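PDB 5NPY: flagellar basal body protein from Helicobacter pylori, which probably builds part of the flagellar hook, the curved hollow segment that joins the rotary motor in the cell envelope to the filament. Local coordinates for residues Y377-S382 with K394-E399; F479-I484 with S491-N496; L309-N314 with S346-A351; T411-P416 with L437-N442. All coordinates share one frame; numbering follows the deposited sequence.

Contact 1 (Y377-S382 with K394-E399); sequences YYMTNS and KNQTWE. With 144 (tris-hydroxymethyl-methyl-ammonium), chain B.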
loop_
_atom_site.group_PDB
_atom_site.type_symbol
_atom_site.label_atom_id
_atom_site.label_comp_id
_atom_site.label_asym_id
_atom_site.label_seq_id
_atom_site.Cartn_x
_atom_site.Cartn_y
_atom_site.Cartn_z
ATOM N N TYR A 377 -0.448 -15.535 2.606
ATOM C CA TYR A 377 0.473 -15.539 3.742
ATOM C C TYR A 377 0.283 -16.822 4.541
ATOM O O TYR A 377 -0.854 -17.198 4.875
ATOM C CB TYR A 377 0.228 -14.314 4.653
ATOM C CG TYR A 377 0.201 -12.949 3.943
ATOM C CD1 TYR A 377 1.212 -12.005 4.160
ATOM C CD2 TYR A 377 -0.847 -12.601 3.071
ATOM C CE1 TYR A 377 1.199 -10.752 3.513
ATOM C CE2 TYR A 377 -0.877 -11.360 2.446
ATOM C CZ TYR A 377 0.160 -10.436 2.660
ATOM O OH TYR A 377 0.154 -9.198 2.025
ATOM N N TYR A 378 1.390 -17.486 4.859
ATOM C CA TYR A 378 1.379 -18.705 5.653
ATOM C C TYR A 378 2.347 -18.506 6.804
ATOM O O TYR A 378 3.511 -18.170 6.570
ATOM C CB TYR A 378 1.784 -19.918 4.817
ATOM C CG TYR A 378 1.036 -20.061 3.501
ATOM C CD1 TYR A 378 1.563 -19.567 2.312
ATOM C CD2 TYR A 378 -0.182 -20.700 3.446
ATOM C CE1 TYR A 378 0.876 -19.696 1.099
ATOM C CE2 TYR A 378 -0.876 -20.822 2.258
ATOM C CZ TYR A 378 -0.343 -20.319 1.092
ATOM O OH TYR A 378 -1.038 -20.449 -0.079
ATOM N N MET A 379 1.881 -18.713 8.043
ATOM C CA MET A 379 2.724 -18.493 9.224
ATOM C C MET A 379 3.612 -19.690 9.496
ATOM O O MET A 379 3.145 -20.828 9.527
ATOM C CB MET A 379 1.900 -18.206 10.469
ATOM C CG MET A 379 2.744 -17.675 11.626
ATOM S SD MET A 379 1.635 -17.080 12.950
ATOM C CE MET A 379 1.688 -18.450 14.077
ATOM N N THR A 380 4.888 -19.426 9.740
ATOM C CA THR A 380 5.871 -20.492 9.829
ATOM C C THR A 380 6.570 -20.556 11.169
ATOM O O THR A 380 7.109 -21.614 11.512
ATOM C CB THR A 380 6.944 -20.328 8.732
ATOM O OG1 THR A 380 7.570 -19.034 8.876
ATOM C CG2 THR A 380 6.320 -20.432 7.342
ATOM N N ASN A 381 6.599 -19.461 11.912
ATOM C CA ASN A 381 7.323 -19.383 13.164
ATOM C C ASN A 381 6.602 -18.421 14.089
ATOM O O ASN A 381 6.201 -17.334 13.664
ATOM C CB ASN A 381 8.770 -18.905 12.973
ATOM C CG ASN A 381 9.613 -19.161 14.190
ATOM O OD1 ASN A 381 9.931 -20.304 14.499
ATOM N ND2 ASN A 381 9.945 -18.105 14.914
ATOM N N SER A 382 6.456 -18.807 15.349
ATOM C CA SER A 382 5.813 -17.927 16.314
ATOM C C SER A 382 6.846 -17.427 17.319
ATOM O O SER A 382 7.847 -18.100 17.596
ATOM C CB SER A 382 4.660 -18.646 17.022
ATOM O OG SER A 382 5.175 -19.551 17.969
ATOM N N LYS A 394 13.654 -16.501 17.022
ATOM C CA LYS A 394 12.944 -15.614 17.930
ATOM C C LYS A 394 11.783 -14.899 17.238
ATOM O O LYS A 394 10.687 -14.767 17.814
ATOM C CB LYS A 394 13.914 -14.589 18.520
ATOM C CG LYS A 394 13.409 -13.937 19.792
ATOM C CD LYS A 394 13.356 -12.451 19.643
ATOM C CE LYS A 394 14.707 -11.892 19.223
ATOM N NZ LYS A 394 14.497 -10.606 18.531
ATOM N N ASN A 395 12.022 -14.351 16.045
ATOM C CA ASN A 395 11.020 -13.513 15.395
ATOM C C ASN A 395 9.887 -14.329 14.789
ATOM O O ASN A 395 10.112 -15.380 14.171
ATOM C CB ASN A 395 11.659 -12.671 14.299
ATOM C CG ASN A 395 12.554 -11.646 14.843
ATOM O OD1 ASN A 395 12.527 -11.398 16.042
ATOM N ND2 ASN A 395 13.380 -11.036 13.985
ATOM N N GLN A 396 8.664 -13.818 14.937
ATOM C CA GLN A 396 7.540 -14.391 14.215
ATOM C C GLN A 396 7.743 -14.167 12.726
ATOM O O GLN A 396 8.180 -13.093 12.299
ATOM C CB GLN A 396 6.226 -13.767 14.663
ATOM C CG GLN A 396 5.134 -13.854 13.624
ATOM C CD GLN A 396 3.776 -13.812 14.242
ATOM O OE1 GLN A 396 3.549 -14.406 15.304
ATOM N NE2 GLN A 396 2.843 -13.105 13.589
ATOM N N THR A 397 7.457 -15.195 11.928
ATOM C CA THR A 397 7.653 -15.079 10.489
ATOM C C THR A 397 6.477 -15.683 9.751
ATOM O O THR A 397 5.866 -16.657 10.198
ATOM C CB THR A 397 8.979 -15.758 9.962
ATOM O OG1 THR A 397 8.921 -17.180 10.125
ATOM C CG2 THR A 397 10.184 -15.207 10.681
ATOM N N TRP A 398 6.213 -15.114 8.588
ATOM C CA TRP A 398 5.283 -15.643 7.604
ATOM C C TRP A 398 6.024 -15.773 6.285
ATOM O O TRP A 398 6.890 -14.953 5.982
ATOM C CB TRP A 398 4.057 -14.717 7.425
ATOM C CG TRP A 398 3.261 -14.489 8.660
ATOM C CD1 TRP A 398 3.702 -13.956 9.834
ATOM C CD2 TRP A 398 1.850 -14.737 8.836
ATOM N NE1 TRP A 398 2.653 -13.861 10.733
ATOM C CE2 TRP A 398 1.514 -14.342 10.145
ATOM C CE3 TRP A 398 0.844 -15.261 8.009
ATOM C CZ2 TRP A 398 0.225 -14.469 10.657
ATOM C CZ3 TRP A 398 -0.433 -15.372 8.511
ATOM C CH2 TRP A 398 -0.735 -14.974 9.825
ATOM N N GLU A 399 5.676 -16.790 5.491
ATOM C CA GLU A 399 6.141 -16.877 4.106
ATOM C C GLU A 399 5.027 -16.442 3.166
ATOM O O GLU A 399 3.914 -16.997 3.210
ATOM C CB GLU A 399 6.607 -18.288 3.732
ATOM C CG GLU A 399 7.738 -18.771 4.598
ATOM C CD GLU A 399 8.525 -19.891 3.974
ATOM O OE1 GLU A 399 8.542 -19.987 2.731
ATOM O OE2 GLU A 399 9.134 -20.664 4.734
HETATM C C1 144 B . 13.073 -19.942 8.450
HETATM N N 144 B . 11.627 -20.131 8.332
HETATM C C2 144 B . 11.303 -21.552 8.468
HETATM O O2 144 B . 11.523 -22.299 7.297
HETATM C C3 144 B . 11.164 -19.658 7.032
HETATM O O3 144 B . 9.774 -19.420 7.059
HETATM C C4 144 B . 10.855 -19.410 9.358
HETATM O O4 144 B . 11.550 -18.701 10.359
#
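M379 lies against W398 where strands 370-381 and 396-406 run antiparallel, making the apolar side of the contact. M379 CB sits over the centre of the W398 six-membered ring, 3.8 Å from its centroid, a CH-pi contact; the thioether follows obliquely, SD 3.8 Å from W398 CZ2, a Met-aromatic contact. With CG anti to the backbone N (chi1 -167°), M379 CG comes 3.8 Å from W398 CE2, and the flexible thioether continues beside the ring, while Y377 CB touches W398 CE3.

The backbone pairs Y378 with E399 in both directions. T380 and N381 both face T397, a classic beta bulge: T397 O accepts a nearly straight bond from T380 N at 3.0 Å and a weak one from N381 N. N381 ND2 donates to N395 O at 2.8 Å, from above the carbonyl plane.

T380, T397 and E399 supply the polar groups that meet the ligand, tris-hydroxymethyl-methyl-ammonium. T397 OG1 donates to T380 OG1 at 2.6 Å, T380 OG1 to ligand O3, and that O3 to E399 OE2 at 2.7 Å, while ligand O4 gives T397 OG1 a weak bond. This chain of hydroxyl hydrogen bonds ending on a carboxylate suits a polyol cation, whose charge E399 probably helps balance.

Contact 2 (F479-I484 with S491-N496); sequences FRDMRI and SLAFSN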
loop_
_atom_site.group_PDB
_atom_site.type_symbol
_atom_site.label_atom_id
_atom_site.label_comp_id
_atom_site.label_asym_id
_atom_site.label_seq_id
_atom_site.Cartn_x
_atom_site.Cartn_y
_atom_site.Cartn_z
ATOM N N PHE A 479 -12.893 13.784 -17.688
ATOM C CA PHE A 479 -13.118 14.964 -16.863
ATOM C C PHE A 479 -14.516 14.924 -16.261
ATOM O O PHE A 479 -15.483 14.536 -16.923
ATOM C CB PHE A 479 -12.939 16.256 -17.667
ATOM C CG PHE A 479 -13.320 17.492 -16.896
ATOM C CD1 PHE A 479 -12.471 18.010 -15.922
ATOM C CD2 PHE A 479 -14.541 18.117 -17.112
ATOM C CE1 PHE A 479 -12.823 19.137 -15.189
ATOM C CE2 PHE A 479 -14.900 19.246 -16.386
ATOM C CZ PHE A 479 -14.038 19.756 -15.425
ATOM N N ARG A 480 -14.621 15.328 -14.995
ATOM C CA ARG A 480 -15.895 15.334 -14.286
ATOM C C ARG A 480 -16.345 16.760 -13.969
ATOM O O ARG A 480 -17.313 17.239 -14.558
ATOM C CB ARG A 480 -15.815 14.487 -13.015
ATOM C CG ARG A 480 -16.474 13.135 -13.186
ATOM C CD ARG A 480 -16.699 12.436 -11.868
ATOM N NE ARG A 480 -17.988 11.756 -11.874
ATOM C CZ ARG A 480 -19.131 12.344 -11.540
ATOM N NH1 ARG A 480 -19.133 13.617 -11.165
ATOM N NH2 ARG A 480 -20.269 11.663 -11.581
ATOM N N ASP A 481 -15.675 17.443 -13.051
ATOM C CA ASP A 481 -16.060 18.795 -12.680
ATOM C C ASP A 481 -14.802 19.560 -12.303
ATOM O O ASP A 481 -13.721 18.984 -12.164
ATOM C CB ASP A 481 -17.083 18.794 -11.532
ATOM C CG ASP A 481 -16.458 18.452 -10.185
ATOM O OD1 ASP A 481 -16.290 19.375 -9.358
ATOM O OD2 ASP A 481 -16.135 17.265 -9.958
ATOM N N MET A 482 -14.946 20.871 -12.146
ATOM C CA MET A 482 -13.814 21.731 -11.832
ATOM C C MET A 482 -14.114 22.567 -10.595
ATOM O O MET A 482 -15.207 23.131 -10.461
ATOM C CB MET A 482 -13.456 22.649 -13.016
ATOM C CG MET A 482 -12.544 23.831 -12.631
ATOM S SD MET A 482 -12.056 24.899 -14.008
ATOM C CE MET A 482 -13.523 25.920 -14.140
ATOM N N ARG A 483 -13.136 22.641 -9.696
ATOM C CA ARG A 483 -13.228 23.444 -8.487
ATOM C C ARG A 483 -12.222 24.582 -8.551
ATOM O O ARG A 483 -11.112 24.420 -9.075
ATOM C CB ARG A 483 -12.966 22.616 -7.227
ATOM C CG ARG A 483 -13.801 21.367 -7.114
ATOM C CD ARG A 483 -13.117 20.184 -7.769
ATOM N NE ARG A 483 -13.910 18.973 -7.613
ATOM C CZ ARG A 483 -13.839 18.170 -6.555
ATOM N NH1 ARG A 483 -13.001 18.454 -5.561
ATOM N NH2 ARG A 483 -14.603 17.081 -6.494
ATOM N N ILE A 484 -12.623 25.728 -8.010
ATOM C CA ILE A 484 -11.762 26.889 -7.850
ATOM C C ILE A 484 -11.940 27.341 -6.407
ATOM O O ILE A 484 -12.971 27.924 -6.054
ATOM C CB ILE A 484 -12.100 28.013 -8.830
ATOM C CG1 ILE A 484 -11.901 27.547 -10.275
ATOM C CG2 ILE A 484 -11.270 29.249 -8.529
ATOM C CD1 ILE A 484 -11.680 28.704 -11.261
ATOM N N SER A 491 -8.460 23.020 -9.411
ATOM C CA SER A 491 -8.298 21.577 -9.482
ATOM C C SER A 491 -9.339 20.977 -10.419
ATOM O O SER A 491 -10.448 21.505 -10.569
ATOM C CB SER A 491 -8.433 20.937 -8.104
ATOM O OG SER A 491 -7.763 21.716 -7.134
ATOM N N LEU A 492 -8.977 19.862 -11.036
ATOM C CA LEU A 492 -9.869 19.121 -11.918
ATOM C C LEU A 492 -10.174 17.757 -11.308
ATOM O O LEU A 492 -9.267 17.072 -10.826
ATOM C CB LEU A 492 -9.240 18.970 -13.308
ATOM C CG LEU A 492 -8.869 20.297 -13.986
ATOM C CD1 LEU A 492 -8.235 20.082 -15.352
ATOM C CD2 LEU A 492 -10.098 21.199 -14.109
ATOM N N ALA A 493 -11.446 17.378 -11.306
ATOM C CA ALA A 493 -11.864 16.038 -10.916
ATOM C C ALA A 493 -12.126 15.195 -12.156
ATOM O O ALA A 493 -12.511 15.704 -13.213
ATOM C CB ALA A 493 -13.124 16.065 -10.050
ATOM N N PHE A 494 -11.912 13.889 -12.015
ATOM C CA PHE A 494 -12.079 12.962 -13.120
ATOM C C PHE A 494 -12.907 11.766 -12.673
ATOM O O PHE A 494 -13.220 11.601 -11.491
ATOM C CB PHE A 494 -10.719 12.520 -13.677
ATOM C CG PHE A 494 -9.974 13.618 -14.376
ATOM C CD1 PHE A 494 -9.930 13.667 -15.759
ATOM C CD2 PHE A 494 -9.331 14.616 -13.646
ATOM C CE1 PHE A 494 -9.250 14.682 -16.408
ATOM C CE2 PHE A 494 -8.652 15.634 -14.283
ATOM C CZ PHE A 494 -8.605 15.668 -15.663
ATOM N N SER A 495 -13.274 10.927 -13.647
ATOM C CA SER A 495 -14.129 9.778 -13.356
ATOM C C SER A 495 -13.447 8.768 -12.445
ATOM O O SER A 495 -14.117 8.098 -11.654
ATOM C CB SER A 495 -14.542 9.101 -14.653
ATOM O OG SER A 495 -13.469 9.136 -15.575
ATOM N N ASN A 496 -12.134 8.631 -12.540
ATOM C CA ASN A 496 -11.453 7.679 -11.682
ATOM C C ASN A 496 -11.341 8.161 -10.245
ATOM O O ASN A 496 -10.660 7.523 -9.429
ATOM C CB ASN A 496 -10.068 7.364 -12.246
ATOM C CG ASN A 496 -9.255 8.612 -12.527
ATOM O OD1 ASN A 496 -9.566 9.691 -12.019
ATOM N ND2 ASN A 496 -8.207 8.474 -13.350
#
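F479 and L492 form the apolar centre, their side chains crossing at about a right angle with F479 CE1 3.6 Å from L492 CD2. The same methyl also reaches M482 CB, at 3.8 Å, so one branched leucine end touches both an aromatic ring and an unbranched thioether chain. F494 comes in beside F479, CE1 4.2 Å from F479 CB.

Around this centre R480 N bonds to A493 O and A493 N to D481 O, then R483 and S491 pair reciprocally. The register slips by one residue between F479 and M482, a beta bulge.

On the opposite face from M482 and L492, small A493 leaves room for charged neighbours, its CB 3.2 Å from D481 OD2. The R483 chain bends at chi2 (89°), placing CD, and NE forms a salt bridge with D481 OD1, 3.0 Å away on the syn side, 29° out of the carboxylate plane.

Strand 499-509 flanks this beta hairpin, V502 touching L492, while M482 rests on F87 of strand 87-93 and F494 meets Y185 edge-to-face.

Contact 3 (L309-N314 with S346-A351); sequences LLEIAN and SRDSVA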
loop_
_atom_site.group_PDB
_atom_site.type_symbol
_atom_site.label_atom_id
_atom_site.label_comp_id
_atom_site.label_asym_id
_atom_site.label_seq_id
_atom_site.Cartn_x
_atom_site.Cartn_y
_atom_site.Cartn_z
ATOM N N LEU A 309 -2.029 -35.186 7.470
ATOM C CA LEU A 309 -1.957 -35.643 8.847
ATOM C C LEU A 309 -0.510 -35.866 9.234
ATOM O O LEU A 309 0.359 -36.060 8.377
ATOM C CB LEU A 309 -2.719 -36.964 9.074
ATOM C CG LEU A 309 -4.064 -37.139 8.382
ATOM C CD1 LEU A 309 -4.496 -38.583 8.502
ATOM C CD2 LEU A 309 -5.080 -36.227 9.035
ATOM N N LEU A 310 -0.277 -35.855 10.546
ATOM C CA LEU A 310 0.935 -36.381 11.153
ATOM C C LEU A 310 0.717 -37.842 11.536
ATOM O O LEU A 310 -0.403 -38.270 11.837
ATOM C CB LEU A 310 1.330 -35.566 12.388
ATOM C CG LEU A 310 1.612 -34.083 12.156
ATOM C CD1 LEU A 310 1.943 -33.410 13.487
ATOM C CD2 LEU A 310 2.743 -33.868 11.153
ATOM N N GLU A 311 1.804 -38.609 11.532
ATOM C CA GLU A 311 1.706 -40.046 11.730
ATOM C C GLU A 311 2.900 -40.540 12.527
ATOM O O GLU A 311 4.048 -40.292 12.146
ATOM C CB GLU A 311 1.633 -40.756 10.377
ATOM C CG GLU A 311 1.869 -42.244 10.433
ATOM C CD GLU A 311 2.185 -42.822 9.072
ATOM O OE1 GLU A 311 3.216 -42.416 8.479
ATOM O OE2 GLU A 311 1.387 -43.657 8.591
ATOM N N ILE A 312 2.633 -41.239 13.624
ATOM C CA ILE A 312 3.674 -41.877 14.419
ATOM C C ILE A 312 3.726 -43.338 14.000
ATOM O O ILE A 312 2.767 -44.088 14.205
ATOM C CB ILE A 312 3.418 -41.727 15.921
ATOM C CG1 ILE A 312 3.120 -40.269 16.252
ATOM C CG2 ILE A 312 4.637 -42.197 16.724
ATOM C CD1 ILE A 312 2.830 -40.043 17.715
ATOM N N ALA A 313 4.843 -43.740 13.399
ATOM C CA ALA A 313 4.969 -45.039 12.761
ATOM C C ALA A 313 6.200 -45.765 13.280
ATOM O O ALA A 313 7.226 -45.150 13.589
ATOM C CB ALA A 313 5.057 -44.902 11.233
ATOM N N ASN A 314 6.082 -47.089 13.378
ATOM C CA ASN A 314 7.214 -47.943 13.690
ATOM C C ASN A 314 7.781 -48.463 12.387
ATOM O O ASN A 314 7.053 -49.137 11.642
ATOM C CB ASN A 314 6.787 -49.100 14.582
ATOM C CG ASN A 314 7.930 -50.046 14.905
ATOM O OD1 ASN A 314 9.062 -49.835 14.483
ATOM N ND2 ASN A 314 7.638 -51.087 15.677
ATOM N N SER A 346 0.023 -47.753 12.727
ATOM C CA SER A 346 0.460 -46.377 12.895
ATOM C C SER A 346 -0.578 -45.576 13.675
ATOM O O SER A 346 -1.782 -45.844 13.599
ATOM C CB SER A 346 0.722 -45.730 11.526
ATOM O OG SER A 346 -0.485 -45.297 10.923
ATOM N N ARG A 347 -0.094 -44.581 14.423
ATOM C CA ARG A 347 -0.928 -43.657 15.191
ATOM C C ARG A 347 -0.940 -42.310 14.479
ATOM O O ARG A 347 0.106 -41.666 14.353
ATOM C CB ARG A 347 -0.411 -43.515 16.629
ATOM C CG ARG A 347 -1.096 -42.453 17.478
ATOM C CD ARG A 347 -2.608 -42.596 17.469
ATOM N NE ARG A 347 -3.273 -41.888 18.570
ATOM C CZ ARG A 347 -4.471 -41.315 18.454
ATOM N NH1 ARG A 347 -5.095 -41.359 17.289
ATOM N NH2 ARG A 347 -5.043 -40.687 19.478
ATOM N N ASP A 348 -2.124 -41.883 14.036
ATOM C CA ASP A 348 -2.301 -40.743 13.144
ATOM C C ASP A 348 -3.050 -39.604 13.825
ATOM O O ASP A 348 -4.014 -39.831 14.568
ATOM C CB ASP A 348 -3.069 -41.152 11.882
ATOM C CG ASP A 348 -2.339 -42.193 11.065
ATOM O OD1 ASP A 348 -1.131 -42.400 11.308
ATOM O OD2 ASP A 348 -2.971 -42.802 10.177
ATOM N N SER A 349 -2.632 -38.377 13.528
ATOM C CA SER A 349 -3.253 -37.190 14.094
ATOM C C SER A 349 -4.528 -36.842 13.327
ATOM O O SER A 349 -4.863 -37.465 12.311
ATOM C CB SER A 349 -2.289 -36.013 14.040
ATOM O OG SER A 349 -2.311 -35.453 12.740
ATOM N N VAL A 350 -5.238 -35.815 13.818
ATOM C CA VAL A 350 -6.302 -35.154 13.066
ATOM C C VAL A 350 -5.613 -34.291 12.018
ATOM O O VAL A 350 -4.387 -34.139 12.049
ATOM C CB VAL A 350 -7.237 -34.317 13.968
ATOM C CG1 VAL A 350 -7.888 -35.195 15.050
ATOM C CG2 VAL A 350 -6.475 -33.174 14.603
ATOM N N ALA A 351 -6.382 -33.732 11.084
ATOM C CA ALA A 351 -5.795 -32.919 10.028
ATOM C C ALA A 351 -5.288 -31.595 10.585
ATOM O O ALA A 351 -5.818 -31.058 11.566
ATOM C CB ALA A 351 -6.806 -32.670 8.905
HETATM O O HOH W 1 -1.272 -43.672 7.343
#
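L310 and S349 meet in the close-fitting part of this antiparallel pair. S349 OG takes the place of a backbone carbonyl, accepting from L310 N at 3.0 Å and donating to V350 O at 2.6 Å, while S349 N returns a nearly straight bond to L310 O. With OG between the backbone N and the carbonyl carbon (chi1 81°), a short serine can serve both strands. Farther along, I312 and R347 exchange two backbone bonds, I312 N to R347 O being 2.7 Å long. L309 lays CD2 3.5 Å from A351 N, the same methyl also 4.0 Å from A351 CB.

The other side is polar and hydrated. E311 and D348 lie side by side and point the same way, E311 OE2 and D348 OD1 3.9 Å apart, a pairing of like charges that probably costs energy. Two neighbours probably ease it: S346 OG donates to D348 OD1, and a water donates to E311 OE2 at 2.9 Å and, weakly, to D348 OD2. R347 points from the opposite face and is held by the carbonyl of N335.

Such pairing is typical of an antiparallel beta sheet; here strand 308-313 lies between 293-298 and the long strand 346-364.

Contact 4 (T411-P416 with L437-N442); sequences TPINDP and LDFKGN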
loop_
_atom_site.group_PDB
_atom_site.type_symbol
_atom_site.label_atom_id
_atom_site.label_comp_id
_atom_site.label_asym_id
_atom_site.label_seq_id
_atom_site.Cartn_x
_atom_site.Cartn_y
_atom_site.Cartn_z
ATOM N N THR A 411 -6.967 -15.584 -13.776
ATOM C CA THR A 411 -5.782 -16.395 -13.957
ATOM C C THR A 411 -4.524 -15.558 -13.761
ATOM O O THR A 411 -4.459 -14.412 -14.230
ATOM C CB THR A 411 -5.795 -17.016 -15.359
ATOM O OG1 THR A 411 -7.014 -17.752 -15.525
ATOM C CG2 THR A 411 -4.595 -17.943 -15.566
ATOM N N PRO A 412 -3.522 -16.089 -13.053
ATOM C CA PRO A 412 -2.233 -15.399 -12.963
ATOM C C PRO A 412 -1.583 -15.233 -14.331
ATOM O O PRO A 412 -1.652 -16.123 -15.183
ATOM C CB PRO A 412 -1.400 -16.317 -12.063
ATOM C CG PRO A 412 -2.390 -17.111 -11.288
ATOM C CD PRO A 412 -3.593 -17.261 -12.159
ATOM N N ILE A 413 -0.933 -14.080 -14.517
ATOM C CA ILE A 413 -0.124 -13.768 -15.694
ATOM C C ILE A 413 1.310 -14.179 -15.396
ATOM O O ILE A 413 2.207 -14.023 -16.231
ATOM C CB ILE A 413 -0.182 -12.267 -16.048
ATOM C CG1 ILE A 413 0.186 -11.417 -14.823
ATOM C CG2 ILE A 413 -1.555 -11.868 -16.600
ATOM C CD1 ILE A 413 0.871 -10.111 -15.157
ATOM N N ASN A 414 1.512 -14.768 -14.224
ATOM C CA ASN A 414 2.761 -14.689 -13.492
ATOM C C ASN A 414 3.086 -16.035 -12.873
ATOM O O ASN A 414 2.186 -16.818 -12.564
ATOM C CB ASN A 414 2.617 -13.649 -12.359
ATOM C CG ASN A 414 3.590 -12.520 -12.470
ATOM O OD1 ASN A 414 4.278 -12.363 -13.478
ATOM N ND2 ASN A 414 3.657 -11.720 -11.432
ATOM N N ASP A 415 4.411 -16.293 -12.658
ATOM C CA ASP A 415 4.630 -17.323 -11.652
ATOM C C ASP A 415 4.690 -16.676 -10.270
ATOM O O ASP A 415 4.994 -15.487 -10.147
ATOM C CB ASP A 415 5.933 -18.081 -11.922
ATOM C CG ASP A 415 5.738 -19.323 -12.795
ATOM O OD1 ASP A 415 4.782 -19.352 -13.607
ATOM O OD2 ASP A 415 6.557 -20.268 -12.661
ATOM N N PRO A 416 4.381 -17.397 -9.203
ATOM C CA PRO A 416 4.465 -16.784 -7.866
ATOM C C PRO A 416 5.903 -16.478 -7.454
ATOM O O PRO A 416 6.835 -17.215 -7.784
ATOM C CB PRO A 416 3.824 -17.829 -6.944
ATOM C CG PRO A 416 3.790 -19.119 -7.760
ATOM C CD PRO A 416 3.659 -18.681 -9.190
ATOM N N LEU A 437 8.543 -8.195 -9.115
ATOM C CA LEU A 437 7.605 -8.981 -9.895
ATOM C C LEU A 437 7.731 -8.559 -11.342
ATOM O O LEU A 437 8.090 -7.417 -11.635
ATOM C CB LEU A 437 6.166 -8.746 -9.436
ATOM C CG LEU A 437 5.943 -8.779 -7.932
ATOM C CD1 LEU A 437 4.457 -8.566 -7.662
ATOM C CD2 LEU A 437 6.467 -10.086 -7.352
ATOM N N ASP A 438 7.398 -9.468 -12.243
ATOM C CA ASP A 438 7.285 -9.146 -13.662
ATOM C C ASP A 438 5.820 -8.872 -14.004
ATOM O O ASP A 438 4.979 -9.776 -13.957
ATOM C CB ASP A 438 7.847 -10.269 -14.531
ATOM C CG ASP A 438 7.820 -9.904 -15.997
ATOM O OD1 ASP A 438 6.816 -10.241 -16.671
ATOM O OD2 ASP A 438 8.784 -9.234 -16.449
ATOM N N PHE A 439 5.524 -7.633 -14.366
ATOM C CA PHE A 439 4.175 -7.187 -14.708
ATOM C C PHE A 439 4.083 -6.972 -16.228
ATOM O O PHE A 439 4.246 -5.850 -16.724
ATOM C CB PHE A 439 3.841 -5.908 -13.951
ATOM C CG PHE A 439 2.454 -5.413 -14.185
ATOM C CD1 PHE A 439 2.129 -4.084 -13.937
ATOM C CD2 PHE A 439 1.458 -6.276 -14.610
ATOM C CE1 PHE A 439 0.838 -3.637 -14.132
ATOM C CE2 PHE A 439 0.163 -5.829 -14.801
ATOM C CZ PHE A 439 -0.148 -4.519 -14.566
ATOM N N LYS A 440 3.778 -8.055 -16.950
ATOM C CA LYS A 440 3.574 -8.020 -18.408
ATOM C C LYS A 440 4.787 -7.444 -19.131
ATOM O O LYS A 440 4.653 -6.616 -20.029
ATOM C CB LYS A 440 2.311 -7.235 -18.782
ATOM C CG LYS A 440 1.041 -8.063 -18.729
ATOM C CD LYS A 440 -0.202 -7.187 -18.714
ATOM C CE LYS A 440 -0.338 -6.402 -19.991
ATOM N NZ LYS A 440 -1.658 -5.709 -20.083
ATOM N N GLY A 441 5.982 -7.862 -18.719
ATOM C CA GLY A 441 7.198 -7.321 -19.283
ATOM C C GLY A 441 7.756 -6.104 -18.575
ATOM O O GLY A 441 8.829 -5.617 -18.962
ATOM N N ASN A 442 7.082 -5.597 -17.551
ATOM C CA ASN A 442 7.579 -4.442 -16.818
ATOM C C ASN A 442 7.947 -4.862 -15.401
ATOM O O ASN A 442 7.337 -5.773 -14.826
ATOM C CB ASN A 442 6.541 -3.311 -16.791
ATOM C CG ASN A 442 6.150 -2.847 -18.183
ATOM O OD1 ASN A 442 5.124 -3.253 -18.722
ATOM N ND2 ASN A 442 6.975 -2.002 -18.773
#
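I413 and N414 face D438, F439 and K440 across a gap too wide for strand pairing, the nearest CA atoms, those of N414 and D438, being 7.2 Å apart. The second partner is a beta hairpin: strands 435-439 and 442-447 are joined by a type I' turn from F439 to N442, closed by F439 N to N442 O and N442 N to F439 O. K440 and G441 take positive phi values there, and glycine suits the second of these positions, because a side chain would press on the carbonyl oxygen of K440.

The apolar meeting is made by one methyl. I413 CD1 reaches the edge of the F439 ring, near its plane, 3.9 Å from CD2. CG1 of I413 sits between the backbone N and the carbonyl carbon (chi1 53°), and CD1 extends from it to that edge. A long isoleucine can bridge the wide gap, and phenylalanine offers it an apolar rim. Y371 of strand 370-381 meets the F439 ring edge-to-face and touches I413 as well, so both share a small hydrophobic cluster with I404. The N414 amide group lies against the D438 carbonyl, N414 CG 3.4 Å from D438 O. K440 sends its amine to D365 in a salt bridge, and only its CG stays near I413 CD1, at 4.1 Å. The turn is braced by an Asx motif, in which D438 OD1 accepts from G441 N at 3.2 Å.

How the contacts relate
Along the chain the contacts come in series: contact 3, contact 1, contact 4 and contact 2. Contacts 3, 1 and 4 all reach the same antiparallel sheet, where strands 308-313, 346-364, 370-381, 396-406 and 411-423 are successive neighbours. Contact 1 has its centre about 24 Å from that of contact 3 and about 25 Å from that of contact 4. Contact 4 joins this sheet to a second one, through strand 435-439. Contact 2 stands apart, its centre about 64 Å from that of contact 3 and on the opposite side of the chain's centre. The molecule is thus elongated: one sheet carries contacts 3, 1 and 4, while contact 2 belongs to a distant region, consistent with a subunit of a tubular hook.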